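Local coordinates for sp1 protein (Swine acute diarrhea syndrome coronavirus, PDB 6LPA) that probably suppresses host gene expression as coronavirus nonstructural protein 1, in keeping with its association with host proliferation and immune evasion, at residues 8-13 against 97-102; 17-22 against 89-94. All blocks are in the same frame, centred on the assembly; numbering follows the deposited sequence.

Contact 1: residues 8-13 against 97-102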
ATOM      1  N   LEU A   8      20.974   0.890   5.842  1.00 50.66           N
ATOM      2  CA  LEU A   8      20.408   0.456   4.576  1.00 49.15           C
ATOM      3  C   LEU A   8      21.416   0.645   3.454  1.00 50.65           C
ATOM      4  O   LEU A   8      22.230   1.570   3.485  1.00 49.85           O
ATOM      5  CB  LEU A   8      19.138   1.246   4.250  1.00 47.77           C
ATOM      6  CG  LEU A   8      17.991   1.145   5.254  1.00 52.11           C
ATOM      7  CD1 LEU A   8      16.850   2.061   4.836  1.00 52.58           C
ATOM      8  CD2 LEU A   8      17.528  -0.294   5.418  1.00 49.12           C
ATOM      9  N   ALA A   9      21.332  -0.224   2.449  1.00 45.06           N
ATOM     10  CA  ALA A   9      22.163  -0.114   1.264  1.00 43.59           C
ATOM     11  C   ALA A   9      21.492   0.827   0.268  1.00 49.86           C
ATOM     12  O   ALA A   9      20.536   0.445  -0.415  1.00 50.86           O
ATOM     13  CB  ALA A   9      22.412  -1.488   0.654  1.00 42.96           C
ATOM     14  N   VAL A  10      21.996   2.051   0.179  1.00 48.39           N
ATOM     15  CA  VAL A  10      21.418   3.072  -0.686  1.00 48.12           C
ATOM     16  C   VAL A  10      22.005   2.929  -2.081  1.00 50.08           C
ATOM     17  O   VAL A  10      23.231   2.932  -2.252  1.00 44.21           O
ATOM     18  CB  VAL A  10      21.679   4.473  -0.126  1.00 50.13           C
ATOM     19  CG1 VAL A  10      21.199   5.537  -1.130  1.00 49.50           C
ATOM     20  CG2 VAL A  10      21.013   4.612   1.244  1.00 47.10           C
ATOM     21  N   ALA A  11      21.132   2.814  -3.081  1.00 46.76           N
ATOM     22  CA  ALA A  11      21.588   2.551  -4.433  1.00 46.70           C
ATOM     23  C   ALA A  11      22.472   3.692  -4.921  1.00 45.34           C
ATOM     24  O   ALA A  11      22.214   4.860  -4.628  1.00 48.49           O
ATOM     25  CB  ALA A  11      20.386   2.359  -5.356  1.00 47.11           C
ATOM     26  N   SER A  12      23.541   3.342  -5.654  1.00 48.09           N
ATOM     27  CA  SER A  12      24.430   4.366  -6.186  1.00 48.19           C
ATOM     28  C   SER A  12      24.746   4.179  -7.669  1.00 51.69           C
ATOM     29  O   SER A  12      25.539   4.955  -8.213  1.00 57.28           O
ATOM     30  CB  SER A  12      25.749   4.424  -5.395  1.00 48.41           C
ATOM     31  OG  SER A  12      26.364   3.161  -5.401  1.00 53.53           O
ATOM     32  N   ASP A  13      24.168   3.191  -8.343  1.00 46.70           N
ATOM     33  CA  ASP A  13      24.428   3.006  -9.763  1.00 55.16           C
ATOM     34  C   ASP A  13      23.614   3.980 -10.623  1.00 55.25           C
ATOM     35  O   ASP A  13      22.547   4.465 -10.228  1.00 48.70           O
ATOM     36  CB  ASP A  13      24.080   1.585 -10.206  1.00 50.49           C
ATOM     37  CG  ASP A  13      25.166   0.600  -9.915  1.00 53.86           C
ATOM     38  OD1 ASP A  13      26.325   1.031  -9.730  1.00 56.43           O
ATOM     39  OD2 ASP A  13      24.854  -0.608  -9.886  1.00 52.38           O
ATOM     40  N   VAL A  97      25.991   2.548  -1.322  1.00 45.79           N
ATOM     41  CA  VAL A  97      26.737   3.099  -0.203  1.00 48.12           C
ATOM     42  C   VAL A  97      25.861   2.933   1.035  1.00 50.74           C
ATOM     43  O   VAL A  97      24.630   3.045   0.969  1.00 48.26           O
ATOM     44  CB  VAL A  97      27.117   4.587  -0.427  1.00 53.98           C
ATOM     45  CG1 VAL A  97      28.001   4.750  -1.668  1.00 45.39           C
ATOM     46  CG2 VAL A  97      25.879   5.463  -0.537  1.00 51.09           C
ATOM     47  N   LEU A  98      26.497   2.663   2.168  1.00 48.07           N
ATOM     48  CA  LEU A  98      25.763   2.443   3.409  1.00 51.51           C
ATOM     49  C   LEU A  98      25.398   3.767   4.060  1.00 54.09           C
ATOM     50  O   LEU A  98      26.210   4.697   4.099  1.00 54.01           O
ATOM     51  CB  LEU A  98      26.597   1.585   4.361  1.00 52.86           C
ATOM     52  CG  LEU A  98      26.879   0.182   3.821  1.00 51.71           C
ATOM     53  CD1 LEU A  98      27.790  -0.650   4.751  1.00 52.63           C
ATOM     54  CD2 LEU A  98      25.559  -0.533   3.577  1.00 50.38           C
ATOM     55  N   GLU A  99      24.156   3.860   4.553  1.00 50.08           N
ATOM     56  CA  GLU A  99      23.642   5.079   5.164  1.00 51.84           C
ATOM     57  C   GLU A  99      22.694   4.731   6.301  1.00 57.19           C
ATOM     58  O   GLU A  99      22.106   3.648   6.340  1.00 54.11           O
ATOM     59  CB  GLU A  99      22.894   5.980   4.165  1.00 59.27           C
ATOM     60  CG  GLU A  99      23.595   6.258   2.854  1.00 56.41           C
ATOM     61  CD  GLU A  99      24.748   7.203   3.017  1.00 59.04           C
ATOM     62  OE1 GLU A  99      25.004   7.620   4.169  1.00 57.08           O
ATOM     63  OE2 GLU A  99      25.388   7.536   1.998  1.00 57.13           O
ATOM     64  N   GLU A 100      22.507   5.703   7.196  1.00 57.56           N
ATOM     65  CA  GLU A 100      21.800   5.516   8.455  1.00 58.99           C
ATOM     66  C   GLU A 100      20.413   6.137   8.397  1.00 57.80           C
ATOM     67  O   GLU A 100      20.270   7.318   8.066  1.00 56.29           O
ATOM     68  CB  GLU A 100      22.597   6.131   9.606  1.00 60.67           C
ATOM     69  CG  GLU A 100      22.547   5.302  10.852  1.00 68.60           C
ATOM     70  CD  GLU A 100      23.458   4.089  10.788  1.00 71.42           C
ATOM     71  OE1 GLU A 100      24.052   3.830   9.713  1.00 63.05           O
ATOM     72  OE2 GLU A 100      23.582   3.397  11.829  1.00 78.90           O
ATOM     73  N   PHE A 101      19.401   5.345   8.742  1.00 55.45           N
ATOM     74  CA  PHE A 101      18.013   5.778   8.721  1.00 56.52           C
ATOM     75  C   PHE A 101      17.356   5.416  10.043  1.00 60.68           C
ATOM     76  O   PHE A 101      17.816   4.533  10.770  1.00 66.80           O
ATOM     77  CB  PHE A 101      17.211   5.126   7.582  1.00 54.52           C
ATOM     78  CG  PHE A 101      17.729   5.435   6.209  1.00 52.67           C
ATOM     79  CD1 PHE A 101      18.827   4.756   5.690  1.00 55.16           C
ATOM     80  CD2 PHE A 101      17.108   6.382   5.421  1.00 51.46           C
ATOM     81  CE1 PHE A 101      19.309   5.044   4.404  1.00 52.96           C
ATOM     82  CE2 PHE A 101      17.578   6.663   4.145  1.00 52.10           C
ATOM     83  CZ  PHE A 101      18.678   5.993   3.641  1.00 51.90           C
ATOM     84  N   GLN A 102      16.240   6.073  10.330  1.00 60.81           N
ATOM     85  CA  GLN A 102      15.403   5.693  11.458  1.00 66.77           C
ATOM     86  C   GLN A 102      14.024   5.277  10.957  1.00 63.27           C
ATOM     87  O   GLN A 102      13.328   6.074  10.311  1.00 60.42           O
ATOM     88  CB  GLN A 102      15.325   6.830  12.470  1.00 69.53           C
ATOM     89  CG  GLN A 102      16.348   6.623  13.568  1.00 74.71           C
ATOM     90  CD  GLN A 102      16.677   7.887  14.298  1.00 82.94           C
ATOM     91  OE1 GLN A 102      16.620   8.981  13.729  1.00 78.12           O
ATOM     92  NE2 GLN A 102      17.035   7.753  15.573  1.00 88.96           N
TER
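Leu8 lays CD1 over one face of the Phe101 ring, 3.9 Å from its centroid and 29° off the ring normal, a CH-pi contact in which the two side chains cross at about a right angle. Val10 takes the same ring from another direction: its CG2 sits at the edge, in the ring plane, 3.6 Å from Phe101 CE1. That methyl is anti to the carbonyl carbon of Val10, and it also meets the aliphatic part of Glu99, 3.5 Å from Glu99 CG. Further along, Val10 CB lies 4.3 Å from Val97 CG2. Leu8, Val10, Val97 and Glu99 share one face of the sheet, while Ala9 and Leu98 occupy the other.

The backbones are paired by four hydrogen bonds. Leu8 and Glu99 form one antiparallel hydrogen-bonded pair, with Leu8 N to Glu99 O at 3.0 Å and the reciprocal bond from Glu99 N. Val97 is gripped by Val10 through two more, Val10 N to Val97 O and Val97 N to Val10 O, both 2.9 Å. The two short segments run 122° apart, well short of antiparallel, as suits strongly coiled strands.

On its other edge strand 6-11 bonds to strand 42-46, through Ala9 and Ala11 to Phe44, whose ring also meets that of Phe101. Strand 6-11 therefore lies between 96-104 and 42-46 and closes the sheet into the beta-barrel known from alphacoronavirus nsp1.

Contact 2: residues 17-22 against 89-94; sequences SAHGYP and LIPSNS
Pro91 presses into the loop 17-22 at the end of strand 85-91, meeting His19 with one part of its ring and Tyr21 with another. Its CD comes to 3.1 Å from His19 O, a close approach of CH to carbonyl, and Ile90 CG2 packs against that same oxygen. Next to it, Ala18 points its methyl at the strand end: CB is 3.2 Å from Pro91 O and 3.7 Å from Ile90 CG2. Pro91 O in turn accepts the backbone bond from His19 N at 3.1 Å, with the donor in the carbonyl plane. Val56 touches both Ala18 and Ile90 in this tight, buried part. Tyr21, also buried, approaches the proline obliquely, with OH 3.5 Å from Pro91 CG, and its side chain also touches Asp26 and Ala27 on helix 24-28.

Where the strand gives way to loop, Ser92 makes an ST turn. Its OG, anti to the backbone N (chi1 172°), accepts from Ser94 N and donates to Ser17 O at 2.8 Å, approaching that carbonyl tilted 34° out of its plane. One hydroxyl thus braces the turn after the barrel strand and ties it across to the end of strand 16-17, with both of its roles filled by backbone groups.

The outer side faces solvent, yet the contact at His19 is close. Its CG stands between the backbone N and the carbonyl carbon (chi1 62°). The imidazole crosses the proline at about a right angle, and Pro91 CB lies 3.3 Å above one ring face, offset toward the rim, a CH-pi contact. Packing is sparser at the exposed Ser17, whose side chain comes no nearer than 5.5 Å to segment 89-94. At the other end of the loop the exposed Pro22 packs on Arg83 of the second subunit.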
ATOM      1  N   SER A  17      18.894  -2.315 -11.569  1.00 51.84           N
ATOM      2  CA  SER A  17      18.061  -3.456 -11.918  1.00 54.93           C
ATOM      3  C   SER A  17      17.457  -4.050 -10.646  1.00 53.23           C
ATOM      4  O   SER A  17      18.178  -4.324  -9.679  1.00 51.04           O
ATOM      5  CB  SER A  17      18.876  -4.507 -12.661  1.00 56.14           C
ATOM      6  OG  SER A  17      18.095  -5.676 -12.793  1.00 59.55           O
ATOM      7  N   ALA A  18      16.134  -4.231 -10.636  1.00 51.82           N
ATOM      8  CA  ALA A  18      15.422  -4.575  -9.415  1.00 47.90           C
ATOM      9  C   ALA A  18      14.169  -5.363  -9.768  1.00 51.97           C
ATOM     10  O   ALA A  18      13.869  -5.605 -10.938  1.00 54.22           O
ATOM     11  CB  ALA A  18      15.073  -3.317  -8.612  1.00 42.18           C
ATOM     12  N   HIS A  19      13.430  -5.758  -8.739  1.00 49.21           N
ATOM     13  CA  HIS A  19      12.160  -6.431  -8.961  1.00 52.34           C
ATOM     14  C   HIS A  19      11.270  -6.243  -7.744  1.00 51.37           C
ATOM     15  O   HIS A  19      11.759  -6.016  -6.633  1.00 50.58           O
ATOM     16  CB  HIS A  19      12.352  -7.926  -9.255  1.00 53.10           C
ATOM     17  CG  HIS A  19      12.986  -8.693  -8.142  1.00 50.15           C
ATOM     18  ND1 HIS A  19      12.253  -9.382  -7.198  1.00 58.62           N
ATOM     19  CD2 HIS A  19      14.287  -8.889  -7.822  1.00 49.81           C
ATOM     20  CE1 HIS A  19      13.074  -9.962  -6.339  1.00 50.78           C
ATOM     21  NE2 HIS A  19      14.315  -9.685  -6.701  1.00 52.18           N
ATOM     22  N   GLY A  20       9.954  -6.336  -7.972  1.00 49.09           N
ATOM     23  CA  GLY A  20       8.968  -6.379  -6.908  1.00 46.62           C
ATOM     24  C   GLY A  20       8.095  -7.620  -6.996  1.00 51.76           C
ATOM     25  O   GLY A  20       8.448  -8.577  -7.693  1.00 54.47           O
ATOM     26  N   TYR A  21       6.954  -7.613  -6.310  1.00 45.00           N
ATOM     27  CA  TYR A  21       6.116  -8.792  -6.152  1.00 52.38           C
ATOM     28  C   TYR A  21       4.683  -8.506  -6.603  1.00 53.97           C
ATOM     29  O   TYR A  21       4.193  -7.386  -6.444  1.00 53.36           O
ATOM     30  CB  TYR A  21       6.135  -9.269  -4.691  1.00 53.97           C
ATOM     31  CG  TYR A  21       7.552  -9.544  -4.220  1.00 55.68           C
ATOM     32  CD1 TYR A  21       8.281 -10.602  -4.744  1.00 55.09           C
ATOM     33  CD2 TYR A  21       8.178  -8.721  -3.291  1.00 50.67           C
ATOM     34  CE1 TYR A  21       9.588 -10.841  -4.345  1.00 54.31           C
ATOM     35  CE2 TYR A  21       9.486  -8.961  -2.879  1.00 50.19           C
ATOM     36  CZ  TYR A  21      10.182 -10.018  -3.412  1.00 54.87           C
ATOM     37  OH  TYR A  21      11.476 -10.266  -3.003  1.00 58.66           O
ATOM     38  N   PRO A  22       3.996  -9.512  -7.167  1.00 59.23           N
ATOM     39  CA  PRO A  22       2.720  -9.229  -7.842  1.00 55.27           C
ATOM     40  C   PRO A  22       1.510  -9.140  -6.925  1.00 58.10           C
ATOM     41  O   PRO A  22       0.513  -8.512  -7.318  1.00 61.63           O
ATOM     42  CB  PRO A  22       2.573 -10.405  -8.825  1.00 57.70           C
ATOM     43  CG  PRO A  22       3.562 -11.448  -8.380  1.00 59.93           C
ATOM     44  CD  PRO A  22       4.310 -10.948  -7.184  1.00 59.41           C
ATOM     45  N   LEU A  89      12.474   0.549  -0.447  1.00 43.20           N
ATOM     46  CA  LEU A  89      13.437  -0.543  -0.395  1.00 46.00           C
ATOM     47  C   LEU A  89      12.957  -1.590  -1.382  1.00 46.80           C
ATOM     48  O   LEU A  89      11.820  -2.069  -1.275  1.00 44.68           O
ATOM     49  CB  LEU A  89      13.549  -1.128   1.013  1.00 43.99           C
ATOM     50  CG  LEU A  89      14.413  -0.375   2.018  1.00 47.26           C
ATOM     51  CD1 LEU A  89      14.014  -0.770   3.439  1.00 48.98           C
ATOM     52  CD2 LEU A  89      15.893  -0.696   1.750  1.00 48.99           C
ATOM     53  N   ILE A  90      13.810  -1.925  -2.343  1.00 46.15           N
ATOM     54  CA  ILE A  90      13.451  -2.769  -3.474  1.00 45.03           C
ATOM     55  C   ILE A  90      14.518  -3.837  -3.642  1.00 45.46           C
ATOM     56  O   ILE A  90      15.719  -3.512  -3.671  1.00 42.80           O
ATOM     57  CB  ILE A  90      13.322  -1.949  -4.774  1.00 47.83           C
ATOM     58  CG1 ILE A  90      12.575  -0.626  -4.520  1.00 43.44           C
ATOM     59  CG2 ILE A  90      12.660  -2.785  -5.855  1.00 46.09           C
ATOM     60  CD1 ILE A  90      12.576   0.347  -5.708  1.00 41.92           C
ATOM     61  N   PRO A  91      14.132  -5.101  -3.805  1.00 43.08           N
ATOM     62  CA  PRO A  91      15.133  -6.151  -4.053  1.00 49.21           C
ATOM     63  C   PRO A  91      15.980  -5.791  -5.263  1.00 49.21           C
ATOM     64  O   PRO A  91      15.464  -5.533  -6.356  1.00 47.19           O
ATOM     65  CB  PRO A  91      14.282  -7.408  -4.280  1.00 51.44           C
ATOM     66  CG  PRO A  91      13.011  -7.140  -3.512  1.00 46.87           C
ATOM     67  CD  PRO A  91      12.767  -5.646  -3.700  1.00 45.36           C
ATOM     68  N   SER A  92      17.291  -5.726  -5.042  1.00 45.26           N
ATOM     69  CA  SER A  92      18.232  -5.323  -6.074  1.00 46.33           C
ATOM     70  C   SER A  92      19.642  -5.667  -5.621  1.00 47.58           C
ATOM     71  O   SER A  92      19.955  -5.602  -4.428  1.00 45.50           O
ATOM     72  CB  SER A  92      18.132  -3.818  -6.365  1.00 44.45           C
ATOM     73  OG  SER A  92      19.176  -3.441  -7.236  1.00 49.11           O
ATOM     74  N   ASN A  93      20.486  -6.014  -6.589  1.00 45.78           N
ATOM     75  CA  ASN A  93      21.911  -6.221  -6.369  1.00 47.10           C
ATOM     76  C   ASN A  93      22.766  -5.040  -6.842  1.00 49.84           C
ATOM     77  O   ASN A  93      23.951  -5.227  -7.136  1.00 49.59           O
ATOM     78  CB  ASN A  93      22.356  -7.515  -7.062  1.00 50.44           C
ATOM     79  CG  ASN A  93      21.816  -8.770  -6.369  1.00 55.43           C
ATOM     80  OD1 ASN A  93      21.785  -8.849  -5.141  1.00 53.56           O
ATOM     81  ND2 ASN A  93      21.355  -9.738  -7.163  1.00 54.47           N
ATOM     82  N   SER A  94      22.203  -3.831  -6.921  1.00 48.26           N
ATOM     83  CA  SER A  94      22.981  -2.700  -7.421  1.00 45.28           C
ATOM     84  C   SER A  94      24.109  -2.325  -6.458  1.00 50.38           C
ATOM     85  O   SER A  94      24.096  -2.672  -5.269  1.00 47.13           O
ATOM     86  CB  SER A  94      22.091  -1.479  -7.629  1.00 47.68           C
ATOM     87  OG  SER A  94      21.913  -0.806  -6.404  1.00 45.64           O
TER

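How the contacts relate
From the N terminus, strand 6-11 enters contact 1, whose partner arrives only after 83 intervening residues, on strand 96-104. Inside that long loop lies a second one: residues 17-22 follow soon after, and 66 residues later 89-94 closes contact 2, fully nested within contact 1. Strands 85-91 and 96-104 are consecutive, so the two closures come in quick succession. Contact 1 joins two strands of the barrel, whereas contact 2 ties the loop leading to helix 24-28 onto the end of a barrel strand. Their centres are about 15 Å apart, yet they touch, as where Ala11 CB meets Ser94 OG at 3.7 Å and Leu8 packs on Leu89.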